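Local coordinates for regulatory protein E2 (Bovine papillomavirus type 1, PDB 2JEX) that regulates viral transcription through its N-terminal transactivation domain, the part present here, and probably helps start viral DNA replication by improving E1 DNA-binding specificity, at residues A[114-119]-A[128-133]; A[13-18]-A[34-39]; A[120-125]-A[180-185]. The protein carries 1 engineered substitution. All coordinates share one frame; numbering follows the deposited sequence.

The three contacts fall in two separate parts of the E2 transactivation domain. Contact 2 comes first along the chain and joins the N-terminal helices 4-21 and 26-48; it closes before the other two open. Contact 1 pairs strands 110-120 and 128-140 of the large antiparallel sheet, and contact 3 fastens the loop between those same strands to the chain leaving helix 173-180, their segments alternating in sequence. Contacts 1 and 3 have centres about 16 Å apart and touch through Phe121, which packs on Asn129 and Tyr131. The centre of contact 2 lies about 33 Å from that of contact 1 and about 47 Å from that of contact 3, across the chain's centre, in keeping with an elongated domain.

Contact 1 (A[114-119]-A[128-133]); sequences ARVVEV and TNWYTV
Val119 and Tyr131 fit together on one face of a two-stranded antiparallel ladder, the CG2 methyl of the valine lying against the ring at CE1, 3.5 Å away, and reaching CD1 beside it. With Val119 CG1 anti to the backbone N (chi1 -176°), the other branch, CG2, stands anti to the carbonyl carbon, and it is this branch that meets the tyrosine ring. Further along the same face, Val117 CG2 meets Val133 CG2 at 3.6 Å, branch against branch, while Val117 O lies near the plane of the Tyr131 ring, at its edge. Arg115 finishes the row: its extended chain carries the guanidinium past Val133, whose CG1 lies over one face of that flat group.

The other face carries smaller, more open contacts. Val116 CG1 packs 3.6 Å from Trp130 CB, the two side chains side by side and pointing the same way, with the indole running on beyond the valine. Ala114 CB touches Thr132 CG2, and Glu118 stretches out to bring OE1 within 3.6 Å of Thr128 CG2.

Between the faces, Arg115, Val117 and Val119 pair with Val133, Tyr131 and Asn129 through three reciprocal sets of backbone hydrogen bonds. The one from Val117 N to Tyr131 O is 2.6 Å long and almost straight, at 173°. Carbonyl oxygens also receive CA-H contacts between these pairs, as from Trp130 CA to Val117 O.

This is the beta hairpin of strands 110-120 and 128-140 in the large antiparallel sheet. Strand 186-189 flanks its first strand, with Val188 against Val117 and Tyr186 against Val119. Arg115 NE forms a salt bridge with Asp190 and its NH2 bonds to Ala150 O. Helix 173-180 packs against the face of Val117, Val119 and Tyr131, Phe173 touching Val119 and Glu176 OE2 hydrogen-bonded to the Tyr131 hydroxyl.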
ATOM      1  N   ALA A 114      -5.010  -3.371  10.220  1.00 66.56           N
ATOM      2  CA  ALA A 114      -3.701  -2.937  10.705  1.00 67.19           C
ATOM      3  C   ALA A 114      -3.561  -3.192  12.194  1.00 67.47           C
ATOM      4  O   ALA A 114      -4.519  -3.008  12.967  1.00 67.50           O
ATOM      5  CB  ALA A 114      -3.479  -1.452  10.404  1.00 66.64           C
ATOM      6  N   ARG A 115      -2.367  -3.624  12.589  1.00 67.52           N
ATOM      7  CA  ARG A 115      -2.007  -3.681  14.002  1.00 68.15           C
ATOM      8  C   ARG A 115      -0.520  -3.451  14.196  1.00 68.61           C
ATOM      9  O   ARG A 115       0.272  -3.619  13.268  1.00 68.63           O
ATOM     10  CB  ARG A 115      -2.445  -5.000  14.648  1.00 68.12           C
ATOM     11  CG  ARG A 115      -1.604  -6.184  14.265  1.00 66.99           C
ATOM     12  CD  ARG A 115      -2.281  -7.448  14.710  1.00 59.86           C
ATOM     13  NE  ARG A 115      -1.448  -8.611  14.436  1.00 61.20           N
ATOM     14  CZ  ARG A 115      -1.486  -9.319  13.312  1.00 64.63           C
ATOM     15  NH1 ARG A 115      -2.312  -8.983  12.322  1.00 68.96           N
ATOM     16  NH2 ARG A 115      -0.691 -10.368  13.176  1.00 66.00           N
ATOM     17  N   VAL A 116      -0.146  -3.063  15.408  1.00 69.19           N
ATOM     18  CA  VAL A 116       1.248  -2.759  15.698  1.00 69.37           C
ATOM     19  C   VAL A 116       1.948  -3.946  16.358  1.00 69.33           C
ATOM     20  O   VAL A 116       1.478  -4.500  17.355  1.00 68.99           O
ATOM     21  CB  VAL A 116       1.394  -1.447  16.539  1.00 69.76           C
ATOM     22  CG1 VAL A 116       2.838  -1.212  16.937  1.00 68.74           C
ATOM     23  CG2 VAL A 116       0.857  -0.233  15.747  1.00 69.88           C
ATOM     24  N   VAL A 117       3.074  -4.332  15.770  1.00 69.42           N
ATOM     25  CA  VAL A 117       3.984  -5.298  16.373  1.00 69.29           C
ATOM     26  C   VAL A 117       5.154  -4.536  17.021  1.00 69.40           C
ATOM     27  O   VAL A 117       5.741  -3.639  16.410  1.00 68.71           O
ATOM     28  CB  VAL A 117       4.446  -6.346  15.320  1.00 69.25           C
ATOM     29  CG1 VAL A 117       5.568  -7.213  15.844  1.00 69.90           C
ATOM     30  CG2 VAL A 117       3.260  -7.232  14.921  1.00 68.67           C
ATOM     31  N   GLU A 118       5.455  -4.872  18.272  1.00 69.70           N
ATOM     32  CA  GLU A 118       6.534  -4.213  19.008  1.00 71.28           C
ATOM     33  C   GLU A 118       7.714  -5.149  19.244  1.00 69.83           C
ATOM     34  O   GLU A 118       7.540  -6.272  19.717  1.00 69.13           O
ATOM     35  CB  GLU A 118       6.046  -3.657  20.353  1.00 70.60           C
ATOM     36  CG  GLU A 118       7.139  -2.873  21.093  1.00 73.70           C
ATOM     37  CD  GLU A 118       6.749  -2.441  22.507  1.00 75.80           C
ATOM     38  OE1 GLU A 118       7.041  -1.267  22.843  1.00 88.04           O
ATOM     39  OE2 GLU A 118       6.170  -3.257  23.276  1.00 80.71           O
ATOM     40  N   VAL A 119       8.911  -4.678  18.905  1.00 69.19           N
ATOM     41  CA  VAL A 119      10.130  -5.451  19.130  1.00 69.51           C
ATOM     42  C   VAL A 119      11.031  -4.731  20.133  1.00 69.50           C
ATOM     43  O   VAL A 119      11.329  -3.545  19.978  1.00 69.57           O
ATOM     44  CB  VAL A 119      10.898  -5.764  17.814  1.00 68.92           C
ATOM     45  CG1 VAL A 119      12.111  -6.653  18.100  1.00 69.08           C
ATOM     46  CG2 VAL A 119       9.993  -6.471  16.830  1.00 69.30           C
ATOM     47  N   THR A 128      13.620  -0.216  21.614  1.00 68.30           N
ATOM     48  CA  THR A 128      12.343  -0.664  21.090  1.00 68.62           C
ATOM     49  C   THR A 128      12.151  -0.194  19.641  1.00 68.67           C
ATOM     50  O   THR A 128      12.750   0.800  19.215  1.00 67.84           O
ATOM     51  CB  THR A 128      11.219  -0.144  22.034  1.00 68.74           C
ATOM     52  OG1 THR A 128      10.953  -1.134  23.044  1.00 72.38           O
ATOM     53  CG2 THR A 128       9.960   0.165  21.315  1.00 69.11           C
ATOM     54  N   ASN A 129      11.351  -0.939  18.880  1.00 69.06           N
ATOM     55  CA  ASN A 129      10.883  -0.498  17.572  1.00 69.36           C
ATOM     56  C   ASN A 129       9.535  -1.128  17.273  1.00 70.07           C
ATOM     57  O   ASN A 129       9.204  -2.177  17.819  1.00 69.56           O
ATOM     58  CB  ASN A 129      11.887  -0.840  16.472  1.00 69.62           C
ATOM     59  CG  ASN A 129      11.892   0.187  15.334  1.00 71.57           C
ATOM     60  OD1 ASN A 129      12.503  -0.043  14.298  1.00 75.48           O
ATOM     61  ND2 ASN A 129      11.210   1.316  15.525  1.00 72.39           N
ATOM     62  N   TRP A 130       8.739  -0.467  16.438  1.00 71.14           N
ATOM     63  CA  TRP A 130       7.406  -0.962  16.145  1.00 71.94           C
ATOM     64  C   TRP A 130       7.101  -1.044  14.653  1.00 71.68           C
ATOM     65  O   TRP A 130       7.621  -0.272  13.863  1.00 71.11           O
ATOM     66  CB  TRP A 130       6.323  -0.219  16.955  1.00 73.26           C
ATOM     67  CG  TRP A 130       6.406   1.287  16.985  1.00 76.30           C
ATOM     68  CD1 TRP A 130       6.285   2.130  15.927  1.00 79.76           C
ATOM     69  CD2 TRP A 130       6.584   2.124  18.144  1.00 79.07           C
ATOM     70  NE1 TRP A 130       6.401   3.436  16.342  1.00 81.81           N
ATOM     71  CE2 TRP A 130       6.588   3.459  17.697  1.00 78.43           C
ATOM     72  CE3 TRP A 130       6.761   1.869  19.513  1.00 86.39           C
ATOM     73  CZ2 TRP A 130       6.742   4.551  18.571  1.00 79.68           C
ATOM     74  CZ3 TRP A 130       6.922   2.961  20.390  1.00 82.53           C
ATOM     75  CH2 TRP A 130       6.906   4.284  19.907  1.00 79.23           C
ATOM     76  N   TYR A 131       6.297  -2.040  14.285  1.00 72.03           N
ATOM     77  CA  TYR A 131       6.010  -2.392  12.887  1.00 71.54           C
ATOM     78  C   TYR A 131       4.509  -2.566  12.704  1.00 72.45           C
ATOM     79  O   TYR A 131       3.847  -3.221  13.515  1.00 73.35           O
ATOM     80  CB  TYR A 131       6.741  -3.690  12.504  1.00 70.89           C
ATOM     81  CG  TYR A 131       8.222  -3.663  12.848  1.00 69.32           C
ATOM     82  CD1 TYR A 131       8.668  -3.957  14.136  1.00 64.28           C
ATOM     83  CD2 TYR A 131       9.171  -3.311  11.891  1.00 71.30           C
ATOM     84  CE1 TYR A 131      10.019  -3.897  14.461  1.00 62.48           C
ATOM     85  CE2 TYR A 131      10.518  -3.258  12.207  1.00 71.15           C
ATOM     86  CZ  TYR A 131      10.932  -3.556  13.495  1.00 64.16           C
ATOM     87  OH  TYR A 131      12.267  -3.506  13.805  1.00 67.25           O
ATOM     88  N   THR A 132       3.972  -1.975  11.641  1.00 74.13           N
ATOM     89  CA  THR A 132       2.553  -2.106  11.313  1.00 74.71           C
ATOM     90  C   THR A 132       2.360  -3.332  10.436  1.00 75.21           C
ATOM     91  O   THR A 132       2.956  -3.433   9.361  1.00 75.36           O
ATOM     92  CB  THR A 132       2.021  -0.847  10.616  1.00 75.20           C
ATOM     93  OG1 THR A 132       2.246   0.283  11.464  1.00 75.48           O
ATOM     94  CG2 THR A 132       0.520  -0.966  10.318  1.00 74.73           C
ATOM     95  N   VAL A 133       1.549  -4.270  10.925  1.00 75.41           N
ATOM     96  CA  VAL A 133       1.254  -5.514  10.213  1.00 75.82           C
ATOM     97  C   VAL A 133      -0.233  -5.573   9.862  1.00 75.35           C
ATOM     98  O   VAL A 133      -1.080  -5.145  10.641  1.00 75.65           O
ATOM     99  CB  VAL A 133       1.683  -6.754  11.041  1.00 75.98           C
ATOM    100  CG1 VAL A 133       1.444  -8.056  10.274  1.00 76.11           C
ATOM    101  CG2 VAL A 133       3.151  -6.644  11.400  1.00 78.62           C
TER

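Contact 2 (A[13-18]-A[34-39]); sequences ETQMQL and TAVRTE
Gln15 NE2 donates to Glu39 OE1 over 2.8 Å, with an N-H...O angle of 154°, and it also bonds to Ala11 O in its own helix, so two groups grip this one nitrogen. The carboxylate oxygen lies nearly in the amide plane, whereas the amide nitrogen meets OE1 from above the carboxylate plane; the two flat groups are turned 56° against each other. Gln12 NE2 holds the second oxygen, Glu39 OE2, which helps fix the rotation of the carboxylate.

Getting there, the Gln15 chain runs extended across Val36 at about a right angle, its OE1 3.6 Å from Val36 CG2. On the other helix, an extended Glu39 chain carries the carboxylate to the Gln15 amide. Beside this polar bridge the helices meet through small groups: Ala35 CB nestles against Thr14 CG2 at 3.8 Å and lies 4.2 Å from Gln15 CG. Thr14 OG1 turns its polar end back to Val10 O.

Val36 also packs on Ala72 of helix 62-83. The axes of the 13-18 and 34-39 segments approach to 9.2 Å at 151°, the antiparallel packing of successive helices in the N-terminal helical bundle of the E2 transactivation domain.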
ATOM      1  N   GLU A  13     -11.644  17.647  -9.571  1.00 69.28           N
ATOM      2  CA  GLU A  13     -12.897  17.767  -8.824  1.00 69.22           C
ATOM      3  C   GLU A  13     -13.443  16.399  -8.413  1.00 68.87           C
ATOM      4  O   GLU A  13     -14.046  16.267  -7.352  1.00 69.31           O
ATOM      5  CB  GLU A  13     -13.939  18.511  -9.667  1.00 69.47           C
ATOM      6  CG  GLU A  13     -15.055  19.182  -8.878  1.00 70.60           C
ATOM      7  CD  GLU A  13     -14.703  20.598  -8.457  1.00 75.30           C
ATOM      8  OE1 GLU A  13     -15.448  21.533  -8.833  1.00 77.51           O
ATOM      9  OE2 GLU A  13     -13.680  20.786  -7.761  1.00 75.77           O
ATOM     10  N   THR A  14     -13.242  15.397  -9.266  1.00 68.76           N
ATOM     11  CA  THR A  14     -13.643  14.016  -8.986  1.00 68.77           C
ATOM     12  C   THR A  14     -12.885  13.432  -7.784  1.00 69.01           C
ATOM     13  O   THR A  14     -13.489  12.787  -6.916  1.00 69.27           O
ATOM     14  CB  THR A  14     -13.470  13.110 -10.234  1.00 68.56           C
ATOM     15  OG1 THR A  14     -14.352  13.556 -11.268  1.00 68.02           O
ATOM     16  CG2 THR A  14     -13.801  11.665  -9.914  1.00 68.91           C
ATOM     17  N   GLN A  15     -11.574  13.672  -7.742  1.00 69.20           N
ATOM     18  CA  GLN A  15     -10.732  13.262  -6.625  1.00 69.53           C
ATOM     19  C   GLN A  15     -11.185  13.947  -5.341  1.00 70.25           C
ATOM     20  O   GLN A  15     -11.328  13.293  -4.303  1.00 70.11           O
ATOM     21  CB  GLN A  15      -9.265  13.598  -6.899  1.00 69.69           C
ATOM     22  CG  GLN A  15      -8.593  12.751  -7.962  1.00 69.08           C
ATOM     23  CD  GLN A  15      -7.325  13.402  -8.492  1.00 69.33           C
ATOM     24  OE1 GLN A  15      -6.315  13.503  -7.792  1.00 68.45           O
ATOM     25  NE2 GLN A  15      -7.378  13.851  -9.736  1.00 68.94           N
ATOM     26  N   MET A  16     -11.434  15.256  -5.429  1.00 70.85           N
ATOM     27  CA  MET A  16     -11.858  16.059  -4.277  1.00 72.26           C
ATOM     28  C   MET A  16     -13.245  15.657  -3.760  1.00 71.77           C
ATOM     29  O   MET A  16     -13.502  15.702  -2.555  1.00 71.60           O
ATOM     30  CB  MET A  16     -11.811  17.550  -4.622  1.00 72.04           C
ATOM     31  CG  MET A  16     -11.517  18.463  -3.438  1.00 73.13           C
ATOM     32  SD  MET A  16     -11.098  20.166  -3.912  1.00 75.32           S
ATOM     33  CE  MET A  16      -9.486  19.943  -4.672  1.00 78.56           C
ATOM     34  N   GLN A  17     -14.125  15.258  -4.679  1.00 71.91           N
ATOM     35  CA  GLN A  17     -15.463  14.762  -4.332  1.00 71.79           C
ATOM     36  C   GLN A  17     -15.424  13.395  -3.661  1.00 71.37           C
ATOM     37  O   GLN A  17     -16.202  13.119  -2.754  1.00 71.52           O
ATOM     38  CB  GLN A  17     -16.350  14.682  -5.577  1.00 71.54           C
ATOM     39  CG  GLN A  17     -17.021  15.995  -5.962  1.00 72.26           C
ATOM     40  CD  GLN A  17     -17.710  15.936  -7.322  1.00 72.31           C
ATOM     41  OE1 GLN A  17     -17.394  15.084  -8.166  1.00 72.49           O
ATOM     42  NE2 GLN A  17     -18.651  16.853  -7.543  1.00 71.54           N
ATOM     43  N   LEU A  18     -14.526  12.535  -4.125  1.00 71.57           N
ATOM     44  CA  LEU A  18     -14.459  11.167  -3.629  1.00 71.52           C
ATOM     45  C   LEU A  18     -13.730  11.056  -2.293  1.00 71.65           C
ATOM     46  O   LEU A  18     -14.058  10.190  -1.476  1.00 71.82           O
ATOM     47  CB  LEU A  18     -13.863  10.230  -4.688  1.00 71.15           C
ATOM     48  CG  LEU A  18     -14.834   9.874  -5.822  1.00 70.94           C
ATOM     49  CD1 LEU A  18     -14.113   9.264  -7.008  1.00 67.55           C
ATOM     50  CD2 LEU A  18     -15.954   8.952  -5.342  1.00 69.27           C
ATOM     51  N   THR A  34      -8.800   6.370 -11.596  1.00 69.27           N
ATOM     52  CA  THR A  34      -8.939   6.680 -13.009  1.00 69.86           C
ATOM     53  C   THR A  34      -8.906   8.200 -13.236  1.00 69.67           C
ATOM     54  O   THR A  34      -8.460   8.665 -14.283  1.00 69.60           O
ATOM     55  CB  THR A  34     -10.240   6.089 -13.561  1.00 70.60           C
ATOM     56  OG1 THR A  34     -11.347   6.697 -12.892  1.00 76.30           O
ATOM     57  CG2 THR A  34     -10.291   4.614 -13.277  1.00 67.94           C
ATOM     58  N   ALA A  35      -9.373   8.956 -12.240  1.00 68.77           N
ATOM     59  CA  ALA A  35      -9.312  10.407 -12.267  1.00 68.52           C
ATOM     60  C   ALA A  35      -7.907  10.917 -11.955  1.00 68.62           C
ATOM     61  O   ALA A  35      -7.489  11.938 -12.500  1.00 68.56           O
ATOM     62  CB  ALA A  35     -10.323  10.996 -11.305  1.00 68.82           C
ATOM     63  N   VAL A  36      -7.183  10.208 -11.087  1.00 68.63           N
ATOM     64  CA  VAL A  36      -5.769  10.527 -10.822  1.00 68.27           C
ATOM     65  C   VAL A  36      -4.950  10.304 -12.091  1.00 68.47           C
ATOM     66  O   VAL A  36      -4.092  11.123 -12.436  1.00 69.01           O
ATOM     67  CB  VAL A  36      -5.164   9.727  -9.628  1.00 68.47           C
ATOM     68  CG1 VAL A  36      -3.692  10.118  -9.405  1.00 66.64           C
ATOM     69  CG2 VAL A  36      -5.957   9.968  -8.328  1.00 67.12           C
ATOM     70  N   ARG A  37      -5.257   9.210 -12.789  1.00 68.34           N
ATOM     71  CA  ARG A  37      -4.633   8.847 -14.056  1.00 67.62           C
ATOM     72  C   ARG A  37      -4.842   9.926 -15.117  1.00 67.98           C
ATOM     73  O   ARG A  37      -3.881  10.388 -15.739  1.00 68.89           O
ATOM     74  CB  ARG A  37      -5.215   7.525 -14.543  1.00 67.04           C
ATOM     75  CG  ARG A  37      -4.752   7.112 -15.922  1.00 67.22           C
ATOM     76  CD  ARG A  37      -5.332   5.770 -16.301  1.00 67.56           C
ATOM     77  NE  ARG A  37      -4.833   5.303 -17.593  1.00 67.92           N
ATOM     78  CZ  ARG A  37      -5.049   4.087 -18.079  1.00 66.25           C
ATOM     79  NH1 ARG A  37      -5.763   3.215 -17.385  1.00 66.69           N
ATOM     80  NH2 ARG A  37      -4.557   3.744 -19.266  1.00 61.73           N
ATOM     81  N   THR A  38      -6.103  10.300 -15.321  1.00 67.54           N
ATOM     82  CA  THR A  38      -6.487  11.346 -16.250  1.00 67.22           C
ATOM     83  C   THR A  38      -5.723  12.644 -15.951  1.00 67.36           C
ATOM     84  O   THR A  38      -5.037  13.147 -16.827  1.00 67.62           O
ATOM     85  CB  THR A  38      -8.032  11.544 -16.256  1.00 67.84           C
ATOM     86  OG1 THR A  38      -8.661  10.283 -16.521  1.00 66.50           O
ATOM     87  CG2 THR A  38      -8.480  12.572 -17.316  1.00 63.94           C
ATOM     88  N   GLU A  39      -5.789  13.136 -14.710  1.00 67.43           N
ATOM     89  CA  GLU A  39      -5.103  14.384 -14.321  1.00 67.53           C
ATOM     90  C   GLU A  39      -3.614  14.386 -14.670  1.00 67.16           C
ATOM     91  O   GLU A  39      -3.118  15.311 -15.307  1.00 67.59           O
ATOM     92  CB  GLU A  39      -5.284  14.687 -12.825  1.00 67.23           C
ATOM     93  CG  GLU A  39      -4.486  15.910 -12.342  1.00 66.59           C
ATOM     94  CD  GLU A  39      -4.604  16.167 -10.843  1.00 68.15           C
ATOM     95  OE1 GLU A  39      -5.048  15.267 -10.101  1.00 71.82           O
ATOM     96  OE2 GLU A  39      -4.252  17.279 -10.402  1.00 67.95           O
TER

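Contact 3 (A[120-125]-A[180-185]); sequences EFDGNA and FSTTGH
Phe180 CB sits over the centre of one face of the Phe121 ring, 3.8 Å from its centroid and 13° off the ring normal, a CH-pi contact. The two side chains lie side by side, pointing the same way, but their ring planes are 59° apart, an oblique pairing in which Phe121 CZ approaches the edge of the Phe180 ring at CD1, 3.8 Å away. Ser181 CB comes against Phe121 CB at the same distance. Tyr186 of strand 186-189 also touches Phe121.

These rings bring the hairpin loop after strand 110-120 up to the chain leaving helix 173-180, in the sheet region of the E2 transactivation domain. Beyond them the Asp122 carboxylate receives two successive backbone amides. Thr182 N meets the syn lone pair of Asp122 OD2, at 2.7 Å, and Thr183 N meets OD1 at 3.0 Å from 38° above the carboxylate plane. Thr182 OG1 adds a weak bond to Asp122 OD2. A chi1 of 53° leaves that hydroxyl beside its own backbone N, so that both can face Asp122 OD2. Ser181 OG turns instead to Ala177 O in the preceding helix, and Gly184 N makes a weak bond to that Ser181 oxygen.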
ATOM      1  N   GLU A 120      11.439  -5.459  21.161  1.00 69.15           N
ATOM      2  CA  GLU A 120      12.324  -4.939  22.196  1.00 69.74           C
ATOM      3  C   GLU A 120      13.679  -5.611  22.036  1.00 70.10           C
ATOM      4  O   GLU A 120      13.765  -6.833  21.931  1.00 69.70           O
ATOM      5  CB  GLU A 120      11.740  -5.218  23.584  1.00 69.28           C
ATOM      6  CG  GLU A 120      12.578  -4.705  24.745  1.00 68.99           C
ATOM      7  CD  GLU A 120      12.343  -5.501  26.021  1.00 71.54           C
ATOM      8  OE1 GLU A 120      12.836  -6.647  26.109  1.00 76.39           O
ATOM      9  OE2 GLU A 120      11.673  -4.987  26.939  1.00 69.96           O
ATOM     10  N   PHE A 121      14.740  -4.816  22.032  1.00 70.99           N
ATOM     11  CA  PHE A 121      16.030  -5.335  21.593  1.00 71.57           C
ATOM     12  C   PHE A 121      16.972  -5.956  22.625  1.00 72.64           C
ATOM     13  O   PHE A 121      17.279  -7.144  22.530  1.00 74.72           O
ATOM     14  CB  PHE A 121      16.719  -4.356  20.633  1.00 70.92           C
ATOM     15  CG  PHE A 121      15.987  -4.213  19.333  1.00 70.70           C
ATOM     16  CD1 PHE A 121      15.173  -3.120  19.100  1.00 69.18           C
ATOM     17  CD2 PHE A 121      16.051  -5.224  18.368  1.00 71.88           C
ATOM     18  CE1 PHE A 121      14.462  -3.002  17.906  1.00 72.52           C
ATOM     19  CE2 PHE A 121      15.345  -5.119  17.170  1.00 69.56           C
ATOM     20  CZ  PHE A 121      14.546  -4.005  16.938  1.00 68.81           C
ATOM     21  N   ASP A 122      17.442  -5.226  23.618  1.00 72.42           N
ATOM     22  CA  ASP A 122      18.500  -5.870  24.432  1.00 72.05           C
ATOM     23  C   ASP A 122      18.048  -6.299  25.827  1.00 71.32           C
ATOM     24  O   ASP A 122      18.814  -6.230  26.786  1.00 71.37           O
ATOM     25  CB  ASP A 122      19.779  -5.008  24.452  1.00 71.30           C
ATOM     26  CG  ASP A 122      20.545  -5.084  23.133  1.00 69.99           C
ATOM     27  OD1 ASP A 122      20.765  -6.211  22.649  1.00 69.84           O
ATOM     28  OD2 ASP A 122      20.925  -4.031  22.573  1.00 71.48           O
ATOM     29  N   GLY A 123      16.800  -6.770  25.913  1.00 70.93           N
ATOM     30  CA  GLY A 123      16.088  -6.888  27.190  1.00 69.87           C
ATOM     31  C   GLY A 123      15.886  -5.493  27.773  1.00 69.32           C
ATOM     32  O   GLY A 123      15.709  -5.326  28.980  1.00 69.35           O
ATOM     33  N   ASN A 124      15.910  -4.495  26.897  1.00 68.58           N
ATOM     34  CA  ASN A 124      15.957  -3.091  27.287  1.00 68.67           C
ATOM     35  C   ASN A 124      14.687  -2.379  26.807  1.00 68.32           C
ATOM     36  O   ASN A 124      14.518  -2.101  25.611  1.00 67.68           O
ATOM     37  CB  ASN A 124      17.244  -2.460  26.724  1.00 68.42           C
ATOM     38  CG  ASN A 124      17.443  -0.988  27.107  1.00 70.88           C
ATOM     39  OD1 ASN A 124      18.424  -0.373  26.671  1.00 71.74           O
ATOM     40  ND2 ASN A 124      16.533  -0.418  27.905  1.00 71.79           N
ATOM     41  N   ALA A 125      13.801  -2.095  27.766  1.00 67.62           N
ATOM     42  CA  ALA A 125      12.479  -1.531  27.502  1.00 67.22           C
ATOM     43  C   ALA A 125      12.521  -0.210  26.734  1.00 67.02           C
ATOM     44  O   ALA A 125      11.531   0.181  26.105  1.00 66.65           O
ATOM     45  CB  ALA A 125      11.705  -1.361  28.814  1.00 66.96           C
ATOM     46  N   PHE A 180      19.806  -2.460  15.624  1.00 66.92           N
ATOM     47  CA  PHE A 180      19.272  -1.772  16.806  1.00 65.11           C
ATOM     48  C   PHE A 180      19.632  -2.413  18.146  1.00 65.39           C
ATOM     49  O   PHE A 180      19.272  -1.889  19.205  1.00 65.21           O
ATOM     50  CB  PHE A 180      17.749  -1.618  16.685  1.00 63.97           C
ATOM     51  CG  PHE A 180      17.290  -1.007  15.379  1.00 62.44           C
ATOM     52  CD1 PHE A 180      16.325  -1.635  14.610  1.00 59.31           C
ATOM     53  CD2 PHE A 180      17.835   0.192  14.916  1.00 62.58           C
ATOM     54  CE1 PHE A 180      15.892  -1.083  13.418  1.00 61.44           C
ATOM     55  CE2 PHE A 180      17.414   0.758  13.721  1.00 57.97           C
ATOM     56  CZ  PHE A 180      16.434   0.116  12.968  1.00 62.87           C
ATOM     57  N   SER A 181      20.322  -3.548  18.100  1.00 64.86           N
ATOM     58  CA  SER A 181      20.756  -4.222  19.313  1.00 66.06           C
ATOM     59  C   SER A 181      22.276  -4.349  19.402  1.00 66.29           C
ATOM     60  O   SER A 181      22.991  -4.282  18.400  1.00 64.87           O
ATOM     61  CB  SER A 181      20.113  -5.611  19.461  1.00 66.09           C
ATOM     62  OG  SER A 181      20.874  -6.604  18.793  1.00 65.60           O
ATOM     63  N   THR A 182      22.740  -4.546  20.630  1.00 67.51           N
ATOM     64  CA  THR A 182      24.155  -4.712  20.933  1.00 69.13           C
ATOM     65  C   THR A 182      24.485  -6.186  21.220  1.00 69.81           C
ATOM     66  O   THR A 182      25.634  -6.614  21.062  1.00 71.01           O
ATOM     67  CB  THR A 182      24.575  -3.787  22.111  1.00 69.46           C
ATOM     68  OG1 THR A 182      23.711  -3.998  23.232  1.00 71.66           O
ATOM     69  CG2 THR A 182      24.453  -2.336  21.709  1.00 68.14           C
ATOM     70  N   THR A 183      23.470  -6.960  21.611  1.00 70.10           N
ATOM     71  CA  THR A 183      23.623  -8.385  21.948  1.00 69.95           C
ATOM     72  C   THR A 183      23.116  -9.355  20.863  1.00 69.68           C
ATOM     73  O   THR A 183      23.690 -10.420  20.664  1.00 69.89           O
ATOM     74  CB  THR A 183      22.907  -8.730  23.275  1.00 70.35           C
ATOM     75  OG1 THR A 183      21.523  -8.339  23.184  1.00 72.32           O
ATOM     76  CG2 THR A 183      23.569  -8.014  24.456  1.00 67.81           C
ATOM     77  N   GLY A 184      22.033  -9.003  20.177  1.00 69.26           N
ATOM     78  CA  GLY A 184      21.482  -9.886  19.145  1.00 68.67           C
ATOM     79  C   GLY A 184      20.154 -10.522  19.523  1.00 68.00           C
ATOM     80  O   GLY A 184      19.430 -11.038  18.665  1.00 67.60           O
ATOM     81  N   HIS A 185      19.834 -10.470  20.812  1.00 67.49           N
ATOM     82  CA  HIS A 185      18.574 -10.982  21.325  1.00 67.41           C
ATOM     83  C   HIS A 185      17.487  -9.916  21.232  1.00 67.67           C
ATOM     84  O   HIS A 185      17.767  -8.727  21.187  1.00 66.68           O
ATOM     85  CB  HIS A 185      18.736 -11.435  22.769  1.00 66.95           C
ATOM     86  CG  HIS A 185      19.770 -12.498  22.949  1.00 69.64           C
ATOM     87  ND1 HIS A 185      21.115 -12.216  23.040  1.00 73.03           N
ATOM     88  CD2 HIS A 185      19.656 -13.843  23.051  1.00 72.32           C
ATOM     89  CE1 HIS A 185      21.788 -13.342  23.199  1.00 73.14           C
ATOM     90  NE2 HIS A 185      20.925 -14.343  23.211  1.00 73.79           N
TER